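Local atomic coordinates of STIL N-terminal domain-containing protein (PDB entry 5OI9), a protein that probably takes part in centriole assembly as a STIL-family protein, the part described here being its N-terminal domain. Residues G34-L39 with D82-I87; L168-T173 with I183-G188; I196-I201 with E309-S314. One frame throughout, in Å; residues are numbered along the deposited sequence.

Contact 1: residues G34-L39 with D82-I87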
loop_
_atom_site.group_PDB
_atom_site.type_symbol
_atom_site.label_atom_id
_atom_site.label_comp_id
_atom_site.label_asym_id
_atom_site.label_seq_id
_atom_site.Cartn_x
_atom_site.Cartn_y
_atom_site.Cartn_z
ATOM N N GLY A 34 -12.317 -3.984 2.074
ATOM C CA GLY A 34 -12.660 -4.639 3.325
ATOM C C GLY A 34 -12.831 -3.695 4.499
ATOM O O GLY A 34 -13.554 -4.022 5.447
ATOM N N SER A 35 -12.184 -2.530 4.462
ATOM C CA SER A 35 -12.259 -1.569 5.554
ATOM C C SER A 35 -13.313 -0.493 5.322
ATOM O O SER A 35 -13.213 0.591 5.905
ATOM C CB SER A 35 -10.894 -0.917 5.784
ATOM O OG SER A 35 -10.622 0.062 4.793
ATOM N N ASP A 36 -14.315 -0.765 4.484
ATOM C CA ASP A 36 -15.393 0.186 4.204
ATOM C C ASP A 36 -14.856 1.513 3.669
ATOM O O ASP A 36 -15.399 2.577 3.975
ATOM C CB ASP A 36 -16.259 0.430 5.447
ATOM C CG ASP A 36 -16.551 -0.844 6.220
ATOM O OD1 ASP A 36 -17.233 -1.737 5.675
ATOM O OD2 ASP A 36 -16.086 -0.953 7.376
ATOM N N CYS A 37 -13.783 1.448 2.876
ATOM C CA CYS A 37 -13.079 2.602 2.314
ATOM C C CYS A 37 -12.372 3.437 3.378
ATOM O O CYS A 37 -12.011 4.592 3.122
ATOM C CB CYS A 37 -14.016 3.501 1.492
ATOM S SG CYS A 37 -15.128 2.616 0.364
ATOM N N ASN A 38 -12.143 2.871 4.563
ATOM C CA ASN A 38 -11.564 3.587 5.695
ATOM C C ASN A 38 -10.100 3.194 5.868
ATOM O O ASN A 38 -9.769 2.004 5.904
ATOM C CB ASN A 38 -12.363 3.287 6.970
ATOM C CG ASN A 38 -11.856 4.037 8.198
ATOM O OD1 ASN A 38 -10.660 4.054 8.493
ATOM N ND2 ASN A 38 -12.781 4.639 8.938
ATOM N N LEU A 39 -9.230 4.196 5.985
ATOM C CA LEU A 39 -7.823 3.997 6.315
ATOM C C LEU A 39 -7.562 4.594 7.694
ATOM O O LEU A 39 -7.819 5.782 7.918
ATOM C CB LEU A 39 -6.913 4.635 5.264
ATOM C CG LEU A 39 -5.407 4.522 5.515
ATOM C CD1 LEU A 39 -4.971 3.065 5.516
ATOM C CD2 LEU A 39 -4.613 5.323 4.488
ATOM N N ASP A 82 -11.613 -8.077 8.970
ATOM C CA ASP A 82 -12.243 -8.057 7.650
ATOM C C ASP A 82 -11.452 -7.177 6.685
ATOM O O ASP A 82 -11.986 -6.274 6.036
ATOM C CB ASP A 82 -13.708 -7.614 7.727
ATOM C CG ASP A 82 -14.446 -7.797 6.401
ATOM O OD1 ASP A 82 -14.628 -8.955 5.971
ATOM O OD2 ASP A 82 -14.837 -6.782 5.787
ATOM N N ASP A 83 -10.151 -7.447 6.611
ATOM C CA ASP A 83 -9.245 -6.766 5.686
ATOM C C ASP A 83 -9.235 -5.254 5.918
ATOM O O ASP A 83 -9.229 -4.465 4.972
ATOM C CB ASP A 83 -9.590 -7.106 4.232
ATOM C CG ASP A 83 -9.508 -8.605 3.945
ATOM O OD1 ASP A 83 -8.557 -9.257 4.429
ATOM O OD2 ASP A 83 -10.392 -9.133 3.238
ATOM N N ARG A 84 -9.233 -4.848 7.190
ATOM C CA ARG A 84 -9.194 -3.439 7.567
ATOM C C ARG A 84 -7.745 -3.000 7.747
ATOM O O ARG A 84 -7.024 -3.545 8.590
ATOM C CB ARG A 84 -9.997 -3.195 8.844
ATOM C CG ARG A 84 -9.712 -1.863 9.513
ATOM C CD ARG A 84 -10.833 -1.461 10.455
ATOM N NE ARG A 84 -12.083 -1.226 9.738
ATOM C CZ ARG A 84 -13.091 -0.502 10.213
ATOM N NH1 ARG A 84 -12.994 0.071 11.406
ATOM N NH2 ARG A 84 -14.192 -0.340 9.491
ATOM N N VAL A 85 -7.326 -2.013 6.961
ATOM C CA VAL A 85 -5.928 -1.603 6.896
ATOM C C VAL A 85 -5.668 -0.518 7.930
ATOM O O VAL A 85 -6.401 0.477 8.000
ATOM C CB VAL A 85 -5.566 -1.113 5.485
ATOM C CG1 VAL A 85 -4.097 -0.740 5.420
ATOM C CG2 VAL A 85 -5.899 -2.176 4.454
ATOM N N ILE A 86 -4.617 -0.706 8.726
ATOM C CA ILE A 86 -4.191 0.252 9.738
ATOM C C ILE A 86 -2.693 0.473 9.590
ATOM O O ILE A 86 -1.930 -0.493 9.465
ATOM C CB ILE A 86 -4.520 -0.233 11.163
ATOM C CG1 ILE A 86 -6.032 -0.390 11.344
ATOM C CG2 ILE A 86 -3.950 0.727 12.202
ATOM C CD1 ILE A 86 -6.438 -0.826 12.735
ATOM N N ILE A 87 -2.273 1.734 9.600
ATOM C CA ILE A 87 -0.860 2.098 9.601
ATOM C C ILE A 87 -0.481 2.488 11.023
ATOM O O ILE A 87 -1.063 3.417 11.594
ATOM C CB ILE A 87 -0.565 3.241 8.617
ATOM C CG1 ILE A 87 -1.105 2.909 7.223
ATOM C CG2 ILE A 87 0.930 3.526 8.559
ATOM C CD1 ILE A 87 -0.549 1.632 6.644
HETATM O O HOH W 1 -9.379 -3.595 2.428
HETATM O O HOH W 2 -9.256 1.562 8.826
#
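R84 leaves the backbone with CG anti to its N (chi1 164°) and bends at chi3 (-64°), which carries the guanidinium to D36, whose CG is anti to its carbonyl carbon. The two flat groups stand nearly upright to each other, 82° apart, and D36 OD2 meets R84 NH2 at the guanidinium edge, in its plane, at 2.9 Å. The hydrogen bond in this salt bridge is bent and weak, so charge attraction probably counts for more. Arginine also suits the place because its methylenes pass along S35, R84 CB lying 3.9 Å from S35 CB, which meets the backbone atom R84 CA at 3.5 Å. An alanine here would remove D36's partner across the contact and would probably leave this side of the turn less firmly held, while S35 would lose only outer contacts.

S35 to N38 form a type I' turn, closed by N38 N bonding to S35 O at 2.9 Å. S35 OG, in the crowded position between N and carbonyl carbon, gives a very short 2.4 Å bond to an in-plane lone pair of N38 O. G34 avoids a clash: a CB would collide with D82 O and D83 CB. One water links D83 O with G34 N, the latter weakly; another lies between N38 OD1 and V85 O, while N38 ND2 bonds to Q347. L39 CD1 rests 3.9 Å from V85 CG1.

The turn delivers the chain into strand 39-44, which runs parallel to strand 85-97. On its other flank L39 pairs with L348 of strand 343-348, while V85 and I87 lean on L77 of strand 69-79.

Contact 2: residues L168-T173 with I183-G188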
loop_
_atom_site.group_PDB
_atom_site.type_symbol
_atom_site.label_atom_id
_atom_site.label_comp_id
_atom_site.label_asym_id
_atom_site.label_seq_id
_atom_site.Cartn_x
_atom_site.Cartn_y
_atom_site.Cartn_z
ATOM N N LEU A 168 1.541 8.223 1.858
ATOM C CA LEU A 168 1.054 8.907 3.047
ATOM C C LEU A 168 2.055 9.973 3.466
ATOM O O LEU A 168 3.263 9.717 3.490
ATOM C CB LEU A 168 0.831 7.900 4.181
ATOM C CG LEU A 168 0.248 8.383 5.507
ATOM C CD1 LEU A 168 -1.214 8.772 5.342
ATOM C CD2 LEU A 168 0.405 7.303 6.566
ATOM N N LYS A 169 1.553 11.165 3.789
ATOM C CA LYS A 169 2.386 12.281 4.218
ATOM C C LYS A 169 1.749 12.934 5.436
ATOM O O LYS A 169 0.539 12.831 5.653
ATOM C CB LYS A 169 2.571 13.318 3.099
ATOM C CG LYS A 169 3.160 12.755 1.817
ATOM C CD LYS A 169 3.088 13.765 0.684
ATOM C CE LYS A 169 4.015 14.944 0.927
ATOM N NZ LYS A 169 5.446 14.535 0.889
ATOM N N ILE A 170 2.575 13.611 6.232
ATOM C CA ILE A 170 2.111 14.292 7.437
ATOM C C ILE A 170 2.703 15.694 7.481
ATOM O O ILE A 170 3.906 15.874 7.267
ATOM C CB ILE A 170 2.474 13.514 8.717
ATOM C CG1 ILE A 170 1.721 12.184 8.761
ATOM C CG2 ILE A 170 2.142 14.335 9.956
ATOM C CD1 ILE A 170 2.005 11.365 9.993
ATOM N N HIS A 171 1.851 16.683 7.745
ATOM C CA HIS A 171 2.265 18.047 8.056
ATOM C C HIS A 171 1.991 18.311 9.530
ATOM O O HIS A 171 0.875 18.076 10.009
ATOM C CB HIS A 171 1.515 19.073 7.201
ATOM C CG HIS A 171 1.767 18.947 5.731
ATOM N ND1 HIS A 171 0.909 19.466 4.786
ATOM C CD2 HIS A 171 2.781 18.372 5.043
ATOM C CE1 HIS A 171 1.381 19.212 3.578
ATOM N NE2 HIS A 171 2.517 18.549 3.707
ATOM N N ALA A 172 3.002 18.797 10.248
ATOM C CA ALA A 172 2.875 19.069 11.675
ATOM C C ALA A 172 3.265 20.512 11.948
ATOM O O ALA A 172 4.384 20.926 11.636
ATOM C CB ALA A 172 3.738 18.110 12.499
ATOM N N THR A 173 2.351 21.278 12.525
ATOM C CA THR A 173 2.647 22.626 12.993
ATOM C C THR A 173 2.682 22.596 14.514
ATOM O O THR A 173 1.717 22.156 15.150
ATOM C CB THR A 173 1.612 23.625 12.484
ATOM O OG1 THR A 173 1.567 23.572 11.053
ATOM C CG2 THR A 173 1.981 25.030 12.911
ATOM N N ILE A 183 0.790 20.593 19.057
ATOM C CA ILE A 183 1.068 20.171 17.687
ATOM C C ILE A 183 -0.250 19.971 16.953
ATOM O O ILE A 183 -1.147 19.284 17.453
ATOM C CB ILE A 183 1.896 18.871 17.628
ATOM C CG1 ILE A 183 3.145 18.970 18.503
ATOM C CG2 ILE A 183 2.291 18.559 16.190
ATOM C CD1 ILE A 183 4.024 17.743 18.435
ATOM N N ASN A 184 -0.367 20.559 15.765
ATOM C CA ASN A 184 -1.452 20.252 14.842
ATOM C C ASN A 184 -0.918 19.271 13.806
ATOM O O ASN A 184 -0.037 19.614 13.012
ATOM C CB ASN A 184 -1.995 21.512 14.176
ATOM C CG ASN A 184 -3.105 21.210 13.185
ATOM O OD1 ASN A 184 -2.892 21.223 11.973
ATOM N ND2 ASN A 184 -4.295 20.925 13.699
ATOM N N VAL A 185 -1.447 18.052 13.819
ATOM C CA VAL A 185 -0.993 16.987 12.934
ATOM C C VAL A 185 -2.029 16.812 11.834
ATOM O O VAL A 185 -3.189 16.488 12.110
ATOM C CB VAL A 185 -0.776 15.673 13.701
ATOM C CG1 VAL A 185 -0.273 14.582 12.768
ATOM C CG2 VAL A 185 0.179 15.881 14.862
ATOM N N THR A 186 -1.619 17.042 10.590
ATOM C CA THR A 186 -2.452 16.796 9.419
ATOM C C THR A 186 -1.825 15.674 8.602
ATOM O O THR A 186 -0.619 15.696 8.336
ATOM C CB THR A 186 -2.601 18.056 8.560
ATOM O OG1 THR A 186 -3.291 19.069 9.303
ATOM C CG2 THR A 186 -3.382 17.748 7.292
ATOM N N SER A 187 -2.641 14.699 8.207
ATOM C CA SER A 187 -2.184 13.541 7.450
ATOM C C SER A 187 -2.949 13.456 6.138
ATOM O O SER A 187 -4.180 13.560 6.125
ATOM C CB SER A 187 -2.374 12.249 8.248
ATOM O OG SER A 187 -3.752 11.959 8.419
ATOM N N GLY A 188 -2.223 13.259 5.044
ATOM C CA GLY A 188 -2.837 13.106 3.740
ATOM C C GLY A 188 -2.337 11.851 3.057
ATOM O O GLY A 188 -1.193 11.433 3.236
#
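Two strands of a beta hairpin, 167-176 and 180-192, pair here in antiparallel register within the larger mixed sheet. Three hydrogen-bonded pairs, K169 with G188, H171 with T186 and T173 with N184, each exchange two N-H...O bonds. The straightest is T186 N to H171 O (2.8 Å, 173° at the hydrogen), nearly along the C=O axis. Between them lie the non-hydrogen-bonded pairs I170 with S187 and A172 with V185, where CA-H groups approach carbonyls, as I170 CA does T186 O at 3.2 Å.

On the face of I170, A172, V185 and S187, the beta-branched I170 sends CG2, anti to its N, obliquely onto V185 CG1 at 3.7 Å. The small A172 lets I183 CG2 come to 4.0 Å from its CB. V185 packs on M344 of strand 343-348, I170 on I120 and L122 of strand 118-126, and S187 OG bonds weakly to A327 O. On the other face, that of K169, H171, T173, N184 and T186, H171 stacks on F137, and N184 ND2 bonds to D330.

The backbone bonds hold the strands together whatever the side chains; packing distinguishes the faces, one mainly apolar with a single partnered hydroxyl, the other mostly polar.

Contact 3: residues I196-I201 with E309-S314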
loop_
_atom_site.group_PDB
_atom_site.type_symbol
_atom_site.label_atom_id
_atom_site.label_comp_id
_atom_site.label_asym_id
_atom_site.label_seq_id
_atom_site.Cartn_x
_atom_site.Cartn_y
_atom_site.Cartn_z
ATOM N N ILE A 196 -10.774 -3.405 -9.648
ATOM C CA ILE A 196 -10.560 -4.635 -10.401
ATOM C C ILE A 196 -11.854 -5.439 -10.376
ATOM O O ILE A 196 -12.345 -5.805 -9.303
ATOM C CB ILE A 196 -9.395 -5.453 -9.825
ATOM C CG1 ILE A 196 -8.082 -4.671 -9.917
ATOM C CG2 ILE A 196 -9.279 -6.790 -10.546
ATOM C CD1 ILE A 196 -7.629 -4.405 -11.327
ATOM N N THR A 197 -12.414 -5.698 -11.556
ATOM C CA THR A 197 -13.558 -6.592 -11.679
ATOM C C THR A 197 -13.066 -8.033 -11.732
ATOM O O THR A 197 -12.210 -8.371 -12.553
ATOM C CB THR A 197 -14.364 -6.268 -12.937
ATOM O OG1 THR A 197 -14.713 -4.878 -12.943
ATOM C CG2 THR A 197 -15.632 -7.107 -12.992
ATOM N N ALA A 198 -13.603 -8.883 -10.857
ATOM C CA ALA A 198 -13.172 -10.271 -10.758
ATOM C C ALA A 198 -14.367 -11.198 -10.926
ATOM O O ALA A 198 -15.390 -11.027 -10.256
ATOM C CB ALA A 198 -12.478 -10.539 -9.419
ATOM N N VAL A 199 -14.220 -12.187 -11.800
ATOM C CA VAL A 199 -15.290 -13.111 -12.157
ATOM C C VAL A 199 -14.803 -14.529 -11.878
ATOM O O VAL A 199 -13.763 -14.925 -12.405
ATOM C CB VAL A 199 -15.707 -12.974 -13.631
ATOM C CG1 VAL A 199 -16.555 -14.152 -14.053
ATOM C CG2 VAL A 199 -16.450 -11.666 -13.857
ATOM N N PRO A 200 -15.515 -15.321 -11.080
ATOM C CA PRO A 200 -15.117 -16.722 -10.897
ATOM C C PRO A 200 -15.332 -17.512 -12.180
ATOM O O PRO A 200 -16.361 -17.376 -12.846
ATOM C CB PRO A 200 -16.041 -17.217 -9.774
ATOM C CG PRO A 200 -16.746 -15.999 -9.242
ATOM C CD PRO A 200 -16.751 -14.998 -10.352
ATOM N N ILE A 201 -14.345 -18.339 -12.530
ATOM C CA ILE A 201 -14.380 -19.126 -13.756
ATOM C C ILE A 201 -14.048 -20.580 -13.434
ATOM O O ILE A 201 -13.608 -20.916 -12.334
ATOM C CB ILE A 201 -13.415 -18.586 -14.833
ATOM C CG1 ILE A 201 -11.964 -18.718 -14.368
ATOM C CG2 ILE A 201 -13.741 -17.138 -15.171
ATOM C CD1 ILE A 201 -10.950 -18.340 -15.425
ATOM N N GLU A 309 -8.623 -21.366 -6.409
ATOM C CA GLU A 309 -9.739 -20.743 -7.102
ATOM C C GLU A 309 -9.233 -20.023 -8.345
ATOM O O GLU A 309 -8.131 -19.468 -8.358
ATOM C CB GLU A 309 -10.469 -19.746 -6.199
ATOM C CG GLU A 309 -10.959 -20.304 -4.874
ATOM C CD GLU A 309 -11.570 -19.226 -3.995
ATOM O OE1 GLU A 309 -11.479 -18.034 -4.369
ATOM O OE2 GLU A 309 -12.140 -19.565 -2.935
ATOM N N PHE A 310 -10.053 -20.028 -9.390
ATOM C CA PHE A 310 -9.717 -19.392 -10.656
ATOM C C PHE A 310 -10.651 -18.215 -10.898
ATOM O O PHE A 310 -11.874 -18.351 -10.773
ATOM C CB PHE A 310 -9.800 -20.392 -11.811
ATOM C CG PHE A 310 -8.753 -21.470 -11.754
ATOM C CD1 PHE A 310 -8.899 -22.554 -10.905
ATOM C CD2 PHE A 310 -7.619 -21.398 -12.550
ATOM C CE1 PHE A 310 -7.938 -23.544 -10.848
ATOM C CE2 PHE A 310 -6.655 -22.389 -12.499
ATOM C CZ PHE A 310 -6.817 -23.462 -11.646
ATOM N N TRP A 311 -10.069 -17.064 -11.233
ATOM C CA TRP A 311 -10.814 -15.845 -11.505
ATOM C C TRP A 311 -10.298 -15.205 -12.783
ATOM O O TRP A 311 -9.104 -15.268 -13.084
ATOM C CB TRP A 311 -10.684 -14.828 -10.361
ATOM C CG TRP A 311 -11.188 -15.295 -9.037
ATOM C CD1 TRP A 311 -10.585 -16.184 -8.194
ATOM C CD2 TRP A 311 -12.392 -14.878 -8.387
ATOM N NE1 TRP A 311 -11.343 -16.349 -7.059
ATOM C CE2 TRP A 311 -12.459 -15.558 -7.154
ATOM C CE3 TRP A 311 -13.420 -13.992 -8.725
ATOM C CZ2 TRP A 311 -13.517 -15.386 -6.263
ATOM C CZ3 TRP A 311 -14.465 -13.819 -7.839
ATOM C CH2 TRP A 311 -14.508 -14.515 -6.623
ATOM N N GLU A 312 -11.206 -14.581 -13.530
ATOM C CA GLU A 312 -10.834 -13.689 -14.621
ATOM C C GLU A 312 -10.983 -12.254 -14.135
ATOM O O GLU A 312 -12.088 -11.825 -13.783
ATOM C CB GLU A 312 -11.687 -13.920 -15.867
ATOM C CG GLU A 312 -11.334 -12.963 -17.005
ATOM C CD GLU A 312 -11.965 -13.350 -18.332
ATOM O OE1 GLU A 312 -12.876 -12.632 -18.793
ATOM O OE2 GLU A 312 -11.546 -14.370 -18.913
ATOM N N CYS A 313 -9.876 -11.519 -14.113
ATOM C CA CYS A 313 -9.849 -10.148 -13.627
ATOM C C CYS A 313 -9.727 -9.184 -14.795
ATOM O O CYS A 313 -9.038 -9.470 -15.781
ATOM C CB CYS A 313 -8.690 -9.934 -12.654
ATOM S SG CYS A 313 -8.638 -11.122 -11.302
ATOM N N SER A 314 -10.389 -8.038 -14.680
ATOM C CA SER A 314 -10.353 -7.029 -15.726
ATOM C C SER A 314 -10.388 -5.643 -15.107
ATOM O O SER A 314 -10.879 -5.450 -13.991
ATOM C CB SER A 314 -11.521 -7.189 -16.708
ATOM O OG SER A 314 -12.756 -6.898 -16.078
HETATM O O HOH W 3 -13.327 -9.910 -15.214
HETATM O O HOH W 4 -12.435 -21.585 -10.051
#
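Backbone hydrogen bonds set the antiparallel register. T197 with S314 and V199 with E312 each exchange two, and I201 N adds a straight bond of 3.0 Å (173°) to F310 O, arriving above that carbonyl plane. P200, which has no N-H to give, falls in a non-hydrogen-bonded pair with W311 and so costs that pairing nothing.

The apolar contact centres on W311. Its CG, anti to the carbonyl carbon, turns the indole across the partner strand, where P200 lies over one face: P200 CB stands 4.3 Å from the centroid of the six-membered ring, a CH-pi contact. P200 CG comes within 3.5 Å of W311 CZ3, and A198, small enough to come close to the ring, puts CB 3.6 Å from W311 CE3. I201, its CG1 in the crowded position, reaches F310 CB at 3.7 Å with that atom.

Polar contacts complete the account. W311 NE1 bonds to the anti lone pair of E309 OE1 at 3.2 Å, almost in the ring plane, which helps to hold the indole's rotation. One water gives bonds to T197 O and E312 O, and another bridges I201 O and F310 N.

Strand 27-29 flanks 196-200, and strand 296-302 flanks 309-314, so this pairing lies inside a mixed sheet. I196 packs on helix 270-281, C313 on F296 and L298, and E312 OE2 bonds to S20 and W18.

How the contacts relate
Following the chain, the three contacts come in series: none nests in or crosses another. The chain starts in the smaller mixed sheet with strand 27-29; contact 1 then closes a loop of 42 residues holding helix 45-61 and strand 69-79, where strands 39-44 and 85-97 begin in the larger one. Contact 2, only nine residues between its segments, is a hairpin in that larger sheet, its centre about 20 Å from that of contact 1. Strand 180-192 leads to strand 196-200, where the chain returns to the smaller sheet. Contact 3 closes a loop of 107 residues there and lies across the chain's centre from contact 2, about 38 Å between centres. Contact 1 sits between, nearer the molecule's middle.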